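Local coordinates for protein NADH kinase POS5, mitochondrial (Saccharomyces cerevisiae, PDB 3AFO) that phosphorylates NADH, and less readily NAD(+), with ATP in mitochondria, supplying the NADPH used in antioxidant defence, at residues Val131-Leu143 / Lys350-Asn362. Numbering follows the deposited sequence.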
# COMPACT_ATOMS: atom_id res chain seq x y z
N VAL A 131 -22.14 9.33 -22.30
CA VAL A 131 -21.70 10.68 -21.94
C VAL A 131 -20.62 11.18 -22.92
O VAL A 131 -20.62 12.36 -23.31
CB VAL A 131 -21.22 10.72 -20.48
CG1 VAL A 131 -20.52 12.05 -20.15
CG2 VAL A 131 -22.40 10.49 -19.55
N SER A 132 -19.75 10.27 -23.34
CA SER A 132 -18.66 10.56 -24.27
C SER A 132 -19.11 11.24 -25.56
O SER A 132 -18.37 12.04 -26.13
CB SER A 132 -17.94 9.26 -24.62
OG SER A 132 -16.79 9.53 -25.36
N MET A 133 -20.31 10.89 -26.01
CA MET A 133 -20.93 11.54 -27.17
C MET A 133 -21.06 13.05 -27.01
O MET A 133 -20.93 13.77 -27.99
CB MET A 133 -22.33 10.96 -27.40
CG MET A 133 -22.46 10.03 -28.57
SD MET A 133 -24.18 10.12 -29.11
CE MET A 133 -24.12 9.22 -30.64
N PHE A 134 -21.33 13.50 -25.79
CA PHE A 134 -21.57 14.92 -25.50
C PHE A 134 -20.31 15.68 -25.07
O PHE A 134 -20.39 16.70 -24.36
CB PHE A 134 -22.66 15.05 -24.43
CG PHE A 134 -23.97 14.43 -24.82
CD1 PHE A 134 -24.93 15.17 -25.49
CD2 PHE A 134 -24.23 13.09 -24.53
CE1 PHE A 134 -26.15 14.59 -25.86
CE2 PHE A 134 -25.46 12.50 -24.90
CZ PHE A 134 -26.42 13.26 -25.57
N GLY A 135 -19.16 15.19 -25.53
CA GLY A 135 -17.84 15.72 -25.17
C GLY A 135 -17.67 17.22 -25.27
O GLY A 135 -17.42 17.88 -24.25
N ASN A 136 -17.82 17.78 -26.46
CA ASN A 136 -17.57 19.22 -26.62
C ASN A 136 -18.78 20.11 -26.31
O ASN A 136 -18.68 21.33 -26.36
CB ASN A 136 -16.98 19.55 -28.00
CG ASN A 136 -17.96 19.30 -29.12
OD1 ASN A 136 -18.79 18.40 -29.05
ND2 ASN A 136 -17.86 20.10 -30.18
N THR A 137 -19.91 19.50 -25.96
CA THR A 137 -21.07 20.28 -25.58
C THR A 137 -21.57 20.03 -24.14
O THR A 137 -20.90 19.40 -23.32
CB THR A 137 -22.23 20.10 -26.59
OG1 THR A 137 -23.22 21.11 -26.36
CG2 THR A 137 -22.86 18.73 -26.45
N GLN A 138 -22.74 20.57 -23.86
CA GLN A 138 -23.41 20.39 -22.61
C GLN A 138 -23.97 18.96 -22.55
O GLN A 138 -24.56 18.49 -23.51
CB GLN A 138 -24.55 21.39 -22.59
CG GLN A 138 -25.38 21.42 -21.35
CD GLN A 138 -26.20 22.68 -21.32
OE1 GLN A 138 -25.66 23.78 -21.24
NE2 GLN A 138 -27.52 22.53 -21.41
N VAL A 139 -23.77 18.29 -21.41
CA VAL A 139 -24.30 16.94 -21.20
C VAL A 139 -25.71 17.01 -20.60
O VAL A 139 -25.92 17.65 -19.57
CB VAL A 139 -23.36 16.08 -20.29
CG1 VAL A 139 -23.78 14.61 -20.33
CG2 VAL A 139 -21.90 16.22 -20.73
N PRO A 140 -26.69 16.36 -21.25
CA PRO A 140 -28.02 16.29 -20.65
C PRO A 140 -27.96 15.44 -19.38
O PRO A 140 -27.02 14.66 -19.22
CB PRO A 140 -28.85 15.59 -21.73
CG PRO A 140 -27.85 14.82 -22.54
CD PRO A 140 -26.61 15.65 -22.53
N PRO A 141 -28.97 15.56 -18.49
CA PRO A 141 -29.07 14.70 -17.31
C PRO A 141 -29.02 13.23 -17.71
O PRO A 141 -29.47 12.86 -18.80
CB PRO A 141 -30.45 15.04 -16.76
CG PRO A 141 -30.76 16.40 -17.29
CD PRO A 141 -30.08 16.52 -18.59
N VAL A 142 -28.46 12.40 -16.83
CA VAL A 142 -28.22 10.98 -17.13
C VAL A 142 -29.01 10.08 -16.19
O VAL A 142 -28.86 10.15 -14.96
CB VAL A 142 -26.71 10.62 -17.04
CG1 VAL A 142 -26.47 9.15 -17.43
CG2 VAL A 142 -25.88 11.54 -17.93
N LEU A 143 -29.86 9.24 -16.77
CA LEU A 143 -30.67 8.29 -16.03
C LEU A 143 -30.15 6.90 -16.33
O LEU A 143 -30.24 6.43 -17.47
CB LEU A 143 -32.16 8.38 -16.43
CG LEU A 143 -33.12 7.43 -15.70
CD1 LEU A 143 -32.97 7.51 -14.19
CD2 LEU A 143 -34.60 7.63 -16.12
N LYS A 350 -23.19 27.58 -21.39
CA LYS A 350 -22.97 26.14 -21.44
C LYS A 350 -22.76 25.58 -20.03
O LYS A 350 -21.79 25.92 -19.35
CB LYS A 350 -21.78 25.81 -22.35
CG LYS A 350 -21.84 24.42 -22.99
CD LYS A 350 -20.87 23.43 -22.34
CE LYS A 350 -19.48 23.52 -22.98
NZ LYS A 350 -18.60 22.37 -22.61
N ARG A 351 -23.69 24.72 -19.60
CA ARG A 351 -23.59 24.07 -18.30
C ARG A 351 -22.48 23.01 -18.33
O ARG A 351 -22.38 22.23 -19.29
CB ARG A 351 -24.94 23.45 -17.92
CG ARG A 351 -24.99 22.80 -16.55
CD ARG A 351 -26.33 22.09 -16.31
NE ARG A 351 -26.51 20.93 -17.19
CZ ARG A 351 -27.41 20.86 -18.18
NH1 ARG A 351 -27.49 19.76 -18.91
NH2 ARG A 351 -28.23 21.88 -18.43
N SER A 352 -21.63 23.02 -17.31
CA SER A 352 -20.48 22.11 -17.23
C SER A 352 -20.80 20.84 -16.42
O SER A 352 -21.77 20.80 -15.67
CB SER A 352 -19.27 22.82 -16.61
OG SER A 352 -19.55 23.26 -15.30
N GLY A 353 -19.96 19.82 -16.58
CA GLY A 353 -20.07 18.60 -15.79
C GLY A 353 -21.19 17.68 -16.25
O GLY A 353 -21.78 17.88 -17.32
N ILE A 354 -21.46 16.67 -15.43
CA ILE A 354 -22.42 15.62 -15.74
C ILE A 354 -23.35 15.48 -14.56
O ILE A 354 -22.89 15.30 -13.43
CB ILE A 354 -21.70 14.27 -15.97
CG1 ILE A 354 -20.71 14.37 -17.12
CG2 ILE A 354 -22.71 13.15 -16.22
CD1 ILE A 354 -19.55 13.41 -17.01
N TYR A 355 -24.66 15.53 -14.81
CA TYR A 355 -25.64 15.35 -13.75
C TYR A 355 -26.30 13.99 -13.85
O TYR A 355 -27.00 13.70 -14.83
CB TYR A 355 -26.68 16.47 -13.77
CG TYR A 355 -26.13 17.84 -13.43
CD1 TYR A 355 -26.29 18.38 -12.16
CD2 TYR A 355 -25.44 18.59 -14.39
CE1 TYR A 355 -25.80 19.64 -11.85
CE2 TYR A 355 -24.94 19.84 -14.08
CZ TYR A 355 -25.12 20.36 -12.81
OH TYR A 355 -24.62 21.61 -12.51
N CYS A 356 -26.09 13.17 -12.83
CA CYS A 356 -26.61 11.82 -12.80
C CYS A 356 -27.74 11.76 -11.79
O CYS A 356 -27.54 12.08 -10.62
CB CYS A 356 -25.51 10.82 -12.43
SG CYS A 356 -24.11 10.85 -13.55
N VAL A 357 -28.92 11.38 -12.26
CA VAL A 357 -30.06 11.11 -11.39
C VAL A 357 -29.63 10.14 -10.29
O VAL A 357 -29.07 9.08 -10.57
CB VAL A 357 -31.24 10.50 -12.18
CG1 VAL A 357 -32.45 10.22 -11.27
CG2 VAL A 357 -31.64 11.43 -13.31
N ALA A 358 -29.89 10.54 -9.04
CA ALA A 358 -29.56 9.76 -7.85
C ALA A 358 -30.79 9.07 -7.26
O ALA A 358 -31.92 9.55 -7.42
CB ALA A 358 -28.92 10.67 -6.81
N LYS A 359 -30.56 7.97 -6.55
CA LYS A 359 -31.64 7.20 -5.92
C LYS A 359 -32.01 7.69 -4.52
O LYS A 359 -33.19 7.87 -4.20
CB LYS A 359 -31.28 5.72 -5.88
CG LYS A 359 -32.41 4.82 -5.39
CD LYS A 359 -32.07 3.36 -5.57
CE LYS A 359 -33.15 2.49 -4.96
NZ LYS A 359 -32.70 1.08 -4.89
N THR A 360 -30.99 7.89 -3.68
CA THR A 360 -31.17 8.37 -2.31
C THR A 360 -30.17 9.50 -2.11
O THR A 360 -29.39 9.80 -3.01
CB THR A 360 -30.86 7.26 -1.25
OG1 THR A 360 -29.48 6.88 -1.32
CG2 THR A 360 -31.73 6.03 -1.47
N GLU A 361 -30.22 10.10 -0.92
CA GLU A 361 -29.28 11.13 -0.50
C GLU A 361 -28.01 10.50 0.09
O GLU A 361 -27.15 11.21 0.61
CB GLU A 361 -29.95 12.03 0.54
CG GLU A 361 -31.37 12.45 0.17
CD GLU A 361 -31.42 13.78 -0.57
OE1 GLU A 361 -30.39 14.48 -0.60
OE2 GLU A 361 -32.49 14.14 -1.12
N ASN A 362 -27.90 9.17 0.01
CA ASN A 362 -26.75 8.45 0.55
C ASN A 362 -26.23 7.33 -0.35
O ASN A 362 -25.76 6.29 0.14
CB ASN A 362 -27.10 7.96 1.96
CG ASN A 362 -27.34 9.12 2.93
OD1 ASN A 362 -26.42 9.90 3.23
ND2 ASN A 362 -28.57 9.25 3.42
O HOH W 1 -29.05 19.51 -21.72
O HOH W 2 -25.59 15.98 -17.40
O HOH W 3 -22.10 19.53 -19.44
O HOH W 4 -24.64 19.01 -17.77
O HOH W 5 -28.65 7.99 -13.04
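Ile-354 fits the tightly packed part because each of its branches finds a valine. Its CD1 meets CG1 of Val-131 tip to tip at 3.6 Å, and its CG2 lies 3.9 Å from CG2 of Val-142. The backbones join in a single bridge: Val-142 N donates to Tyr-355 O (2.8 Å), and Val-142 O receives Val-357 N. Strand 142-146 of the parallel sheet is thereby tied to strand 354-357, which pairs antiparallel with strand 174-186.

The other end is polar and hydrated. Gln-138 suits it because OE1 can accept a backbone N-H, here through a nearly straight bond (165°) from Arg-351 N at 2.7 Å. Arg-351 is long enough to reach a carbonyl and still bond water: a bend at chi3 (67°) turns NH1 back to Val-139 O (2.7 Å), a bent bond from above the carbonyl plane. CG of Gln-138 lies over one guanidinium face, but the amide plane is turned by 46°, and the donors Gln-138 NE2 and Arg-351 NH2 stand 3.1 Å apart, unbonded. One water accepts from Val-139 N within bonding distance of the carbonyls of Arg-351 and Gly-353. CG and CD of exposed Lys-350 pack against Gln-138 CB and N, the latter buried without a partner.

Each polar side chain thus bonds the other segment's backbone where direct pairing is absent, and the guanidinium charge is probably offset by the carbonyl and waters, with no carboxylate of either segment beside it.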